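Local coordinates for protein bacteriophage virulence determinant (Salmonella enterica subsp. enterica serovar Typhimurium str. 14028S, PDB 6GGR) that probably acts as a zinc metalloprotease effector of the PipA family, cleaving host NF-kappaB transcription factors to dampen immune signalling during infection, at residues Q105-T118 with R130-D142. Sequence-based numbering, arbitrary orientation.
Sequences QRWLLGAGENFGTT and RKVIALNLDDTDD
Leu108 and Gly116 bond to opposite edges of strand 132-135. On the parallel side, Leu108 N donates to Lys131 O and Ile133 N to Leu108 O, the latter at 2.6 Å and nearly straight (172°). On the antiparallel side, Gly116 and Ala134 form a hydrogen-bonded pair, with Ala134 N to Gly116 O at 2.6 Å. Thr118 extends this edge with both backbone and side chain: its N donates to Val132 O, and its OG1, set between the backbone N and the carbonyl carbon (chi1 58°), accepts from Val132 N at 2.9 Å. Strand 132-135 is thus the centre of a three-stranded mixed sheet, and a type II turn at Gly110-Glu113 begins the chain reversal from one outer strand toward the other. Strand 116-117 lies beside helix 160-173, where Thr117 touches His170, a zinc ligand of this protein, although no zinc is bound to this chain here. Backbone hydrogen bonds from Thr117 to the chain of another protein are consistent with the substrate-binding edge strand of zincin-like metalloproteases.

Among polar side chains, Asn136 is gripped from several directions. Its ND2 reaches Glu113 O at 2.9 Å; Glu113 O lies in the plane of the Asn136 amide, whereas ND2 approaches from above the Glu113 carbonyl plane. A water links ND2 to Asn114 OD1. Asn136 OD1 accepts from Asp138 N, closing an Asx turn; together these fix the amide's rotation.

Lys131 CB lies over one face of the Trp107 indole, a CH-pi contact 3.8 Å from the six-membered ring centroid, while Ile133 CD1 packs against the indole's base, 3.5 Å from Trp107 CG. Asn136 ND2 sits over one face of Phe115, 3.6 Å from its CD2, and Leu135 CD2 meets that ring at its edge, 3.8 Å from Phe115 CD1.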
loop_
_atom_site.group_PDB
_atom_site.type_symbol
_atom_site.label_atom_id
_atom_site.label_comp_id
_atom_site.label_asym_id
_atom_site.label_seq_id
_atom_site.Cartn_x
_atom_site.Cartn_y
_atom_site.Cartn_z
ATOM N N GLN B 105 18.899 13.483 12.689
ATOM C CA GLN B 105 18.532 12.093 12.396
ATOM C C GLN B 105 16.959 11.842 12.368
ATOM O O GLN B 105 16.561 10.701 12.407
ATOM C CB GLN B 105 19.293 11.051 13.268
ATOM C CG GLN B 105 20.795 10.912 12.990
ATOM C CD GLN B 105 21.435 9.595 13.606
ATOM O OE1 GLN B 105 21.420 8.541 12.987
ATOM N NE2 GLN B 105 21.925 9.661 14.840
ATOM N N ARG B 106 16.180 12.909 12.377
ATOM C CA ARG B 106 14.698 12.845 12.427
ATOM C C ARG B 106 14.050 12.512 11.043
ATOM O O ARG B 106 14.747 12.466 10.040
ATOM C CB ARG B 106 14.031 14.057 13.091
ATOM C CG ARG B 106 14.928 14.881 13.980
ATOM C CD ARG B 106 14.971 14.410 15.422
ATOM N NE ARG B 106 14.780 15.515 16.355
ATOM C CZ ARG B 106 15.122 15.504 17.631
ATOM N NH1 ARG B 106 15.681 14.455 18.187
ATOM N NH2 ARG B 106 14.870 16.554 18.356
ATOM N N TRP B 107 12.739 12.270 11.016
ATOM C CA TRP B 107 12.051 11.784 9.786
ATOM C C TRP B 107 11.277 12.901 9.156
ATOM O O TRP B 107 10.862 13.817 9.819
ATOM C CB TRP B 107 11.092 10.581 10.075
ATOM C CG TRP B 107 11.767 9.362 10.586
ATOM C CD1 TRP B 107 12.316 9.197 11.787
ATOM C CD2 TRP B 107 11.926 8.123 9.906
ATOM N NE1 TRP B 107 12.828 7.960 11.905
ATOM C CE2 TRP B 107 12.599 7.274 10.755
ATOM C CE3 TRP B 107 11.558 7.665 8.645
ATOM C CZ2 TRP B 107 12.920 6.002 10.402
ATOM C CZ3 TRP B 107 11.880 6.422 8.297
ATOM C CH2 TRP B 107 12.551 5.595 9.157
ATOM N N LEU B 108 11.158 12.828 7.837
ATOM C CA LEU B 108 10.271 13.738 7.123
ATOM C C LEU B 108 8.839 13.231 7.206
ATOM O O LEU B 108 8.579 12.036 7.033
ATOM C CB LEU B 108 10.695 13.859 5.660
ATOM C CG LEU B 108 11.997 14.608 5.362
ATOM C CD1 LEU B 108 12.370 14.483 3.890
ATOM C CD2 LEU B 108 11.872 16.071 5.756
ATOM N N LEU B 109 7.908 14.140 7.480
ATOM C CA LEU B 109 6.491 13.792 7.529
ATOM C C LEU B 109 5.880 14.065 6.158
ATOM O O LEU B 109 5.674 15.219 5.777
ATOM C CB LEU B 109 5.782 14.578 8.627
ATOM C CG LEU B 109 4.269 14.356 8.714
ATOM C CD1 LEU B 109 3.948 12.888 8.951
ATOM C CD2 LEU B 109 3.652 15.218 9.802
ATOM N N GLY B 110 5.600 12.999 5.408
ATOM C CA GLY B 110 4.917 13.131 4.135
ATOM C C GLY B 110 3.417 13.251 4.312
ATOM O O GLY B 110 2.663 12.352 3.923
ATOM N N ALA B 111 2.976 14.359 4.903
ATOM C CA ALA B 111 1.572 14.516 5.261
ATOM C C ALA B 111 0.687 14.503 4.020
ATOM O O ALA B 111 1.026 15.085 2.986
ATOM C CB ALA B 111 1.365 15.818 6.035
ATOM N N GLY B 112 -0.464 13.845 4.137
ATOM C CA GLY B 112 -1.392 13.741 3.034
ATOM C C GLY B 112 -1.011 12.733 1.974
ATOM O O GLY B 112 -1.684 12.664 0.940
ATOM N N GLU B 113 0.039 11.951 2.196
ATOM C CA GLU B 113 0.493 10.952 1.241
ATOM C C GLU B 113 0.086 9.556 1.700
ATOM O O GLU B 113 -0.312 9.335 2.847
ATOM C CB GLU B 113 2.012 11.036 1.063
ATOM C CG GLU B 113 2.506 12.419 0.666
ATOM C CD GLU B 113 1.972 12.860 -0.682
ATOM O OE1 GLU B 113 1.778 11.992 -1.559
ATOM O OE2 GLU B 113 1.741 14.074 -0.862
ATOM N N ASN B 114 0.189 8.604 0.775
ATOM C CA ASN B 114 -0.158 7.224 1.082
ATOM C C ASN B 114 0.662 6.729 2.267
ATOM O O ASN B 114 1.857 7.013 2.379
ATOM C CB ASN B 114 0.083 6.335 -0.140
ATOM C CG ASN B 114 -0.589 4.983 -0.019
ATOM O OD1 ASN B 114 -1.814 4.889 0.032
ATOM N ND2 ASN B 114 0.212 3.923 0.013
ATOM N N PHE B 115 0.008 5.995 3.163
ATOM C CA PHE B 115 0.671 5.484 4.356
ATOM C C PHE B 115 1.926 4.700 3.990
ATOM O O PHE B 115 1.869 3.744 3.214
ATOM C CB PHE B 115 -0.295 4.596 5.147
ATOM C CG PHE B 115 -1.300 5.365 5.958
ATOM C CD1 PHE B 115 -0.903 6.094 7.069
ATOM C CD2 PHE B 115 -2.641 5.346 5.623
ATOM C CE1 PHE B 115 -1.827 6.798 7.819
ATOM C CE2 PHE B 115 -3.569 6.048 6.377
ATOM C CZ PHE B 115 -3.160 6.773 7.470
ATOM N N GLY B 116 3.058 5.100 4.557
ATOM C CA GLY B 116 4.300 4.402 4.299
ATOM C C GLY B 116 5.448 5.051 5.041
ATOM O O GLY B 116 5.347 6.184 5.528
ATOM N N THR B 117 6.545 4.302 5.128
ATOM C CA THR B 117 7.767 4.795 5.744
ATOM C C THR B 117 8.950 4.113 5.080
ATOM O O THR B 117 8.878 2.930 4.737
ATOM C CB THR B 117 7.810 4.530 7.256
ATOM O OG1 THR B 117 7.925 3.122 7.495
ATOM C CG2 THR B 117 6.561 5.049 7.939
ATOM N N THR B 118 10.036 4.860 4.916
ATOM C CA THR B 118 11.230 4.354 4.250
ATOM C C THR B 118 12.053 3.528 5.231
ATOM O O THR B 118 12.543 4.055 6.235
ATOM C CB THR B 118 12.058 5.511 3.702
ATOM O OG1 THR B 118 12.417 6.391 4.774
ATOM C CG2 THR B 118 11.270 6.290 2.662
ATOM N N ARG B 130 17.677 9.533 2.931
ATOM C CA ARG B 130 16.456 10.292 3.180
ATOM C C ARG B 130 15.391 9.412 3.842
ATOM O O ARG B 130 15.047 8.345 3.333
ATOM C CB ARG B 130 15.933 10.883 1.872
ATOM C CG ARG B 130 15.156 12.185 2.031
ATOM C CD ARG B 130 14.901 12.845 0.671
ATOM N NE ARG B 130 14.055 14.037 0.775
ATOM C CZ ARG B 130 12.735 14.049 0.617
ATOM N NH1 ARG B 130 12.073 12.934 0.342
ATOM N NH2 ARG B 130 12.068 15.183 0.734
ATOM N N LYS B 131 14.887 9.869 4.985
ATOM C CA LYS B 131 13.941 9.124 5.806
ATOM C C LYS B 131 12.598 9.844 5.794
ATOM O O LYS B 131 12.533 11.042 6.089
ATOM C CB LYS B 131 14.460 8.995 7.246
ATOM C CG LYS B 131 15.678 8.080 7.411
ATOM C CD LYS B 131 16.522 8.439 8.647
ATOM C CE LYS B 131 16.267 7.513 9.833
ATOM N NZ LYS B 131 17.200 7.798 10.967
ATOM N N VAL B 132 11.529 9.118 5.460
ATOM C CA VAL B 132 10.199 9.702 5.335
ATOM C C VAL B 132 9.184 8.840 6.071
ATOM O O VAL B 132 9.270 7.608 6.058
ATOM C CB VAL B 132 9.783 9.856 3.861
ATOM C CG1 VAL B 132 8.341 10.354 3.764
ATOM C CG2 VAL B 132 10.733 10.800 3.135
ATOM N N ILE B 133 8.208 9.499 6.692
ATOM C CA ILE B 133 7.031 8.858 7.265
ATOM C C ILE B 133 5.823 9.498 6.595
ATOM O O ILE B 133 5.557 10.690 6.796
ATOM C CB ILE B 133 6.971 9.021 8.792
ATOM C CG1 ILE B 133 8.032 8.148 9.462
ATOM C CG2 ILE B 133 5.589 8.657 9.332
ATOM C CD1 ILE B 133 8.328 8.538 10.896
ATOM N N ALA B 134 5.093 8.716 5.801
ATOM C CA ALA B 134 3.948 9.217 5.052
ATOM C C ALA B 134 2.668 8.897 5.811
ATOM O O ALA B 134 2.384 7.727 6.096
ATOM C CB ALA B 134 3.908 8.615 3.646
ATOM N N LEU B 135 1.893 9.934 6.127
ATOM C CA LEU B 135 0.640 9.781 6.850
ATOM C C LEU B 135 -0.417 10.668 6.210
ATOM O O LEU B 135 -0.102 11.702 5.615
ATOM C CB LEU B 135 0.795 10.150 8.331
ATOM C CG LEU B 135 1.901 9.422 9.098
ATOM C CD1 LEU B 135 2.129 10.079 10.450
ATOM C CD2 LEU B 135 1.567 7.947 9.274
ATOM N N ASN B 136 -1.679 10.256 6.340
ATOM C CA ASN B 136 -2.797 11.042 5.840
ATOM C C ASN B 136 -4.005 10.798 6.731
ATOM O O ASN B 136 -4.046 9.842 7.509
ATOM C CB ASN B 136 -3.135 10.693 4.388
ATOM C CG ASN B 136 -3.680 9.284 4.241
ATOM O OD1 ASN B 136 -4.834 9.014 4.574
ATOM N ND2 ASN B 136 -2.847 8.376 3.744
ATOM N N LEU B 137 -4.998 11.677 6.599
ATOM C CA LEU B 137 -6.234 11.596 7.366
ATOM C C LEU B 137 -7.407 11.144 6.502
ATOM O O LEU B 137 -8.560 11.479 6.783
ATOM C CB LEU B 137 -6.536 12.942 8.020
ATOM C CG LEU B 137 -5.488 13.400 9.036
ATOM C CD1 LEU B 137 -5.558 14.904 9.246
ATOM C CD2 LEU B 137 -5.667 12.664 10.355
ATOM N N ASP B 138 -7.124 10.376 5.446
ATOM C CA ASP B 138 -8.183 9.880 4.576
ATOM C C ASP B 138 -8.983 8.758 5.225
ATOM O O ASP B 138 -10.088 8.456 4.762
ATOM C CB ASP B 138 -7.592 9.400 3.248
ATOM C CG ASP B 138 -6.754 10.466 2.562
ATOM O OD1 ASP B 138 -6.928 11.661 2.885
ATOM O OD2 ASP B 138 -5.924 10.109 1.699
ATOM N N ASP B 139 -8.456 8.132 6.282
ATOM C CA ASP B 139 -9.227 7.138 7.021
ATOM C C ASP B 139 -10.532 7.711 7.554
ATOM O O ASP B 139 -11.461 6.949 7.840
ATOM C CB ASP B 139 -8.403 6.581 8.184
ATOM C CG ASP B 139 -7.335 5.606 7.730
ATOM O OD1 ASP B 139 -7.258 5.327 6.515
ATOM O OD2 ASP B 139 -6.574 5.118 8.591
ATOM N N THR B 140 -10.615 9.034 7.700
ATOM C CA THR B 140 -11.830 9.715 8.122
ATOM C C THR B 140 -12.542 10.396 6.958
ATOM O O THR B 140 -13.422 11.233 7.183
ATOM C CB THR B 140 -11.504 10.745 9.207
ATOM O OG1 THR B 140 -10.419 11.577 8.773
ATOM C CG2 THR B 140 -11.123 10.059 10.510
ATOM N N ASP B 141 -12.182 10.056 5.721
ATOM C CA ASP B 141 -12.670 10.747 4.535
ATOM C C ASP B 141 -13.643 9.838 3.791
ATOM O O ASP B 141 -13.271 8.737 3.372
ATOM C CB ASP B 141 -11.503 11.154 3.634
ATOM C CG ASP B 141 -11.892 12.199 2.616
ATOM O OD1 ASP B 141 -13.089 12.267 2.266
ATOM O OD2 ASP B 141 -11.004 12.955 2.166
ATOM N N ASP B 142 -14.887 10.301 3.639
ATOM C CA ASP B 142 -15.893 9.531 2.910
ATOM C C ASP B 142 -15.430 9.182 1.499
ATOM O O ASP B 142 -15.619 8.050 1.038
ATOM C CB ASP B 142 -17.203 10.320 2.850
ATOM C CG ASP B 142 -17.946 10.334 4.176
ATOM O OD1 ASP B 142 -18.436 9.263 4.602
ATOM O OD2 ASP B 142 -18.037 11.417 4.794
HETATM O O HOH W 1 -3.549 5.546 2.451
#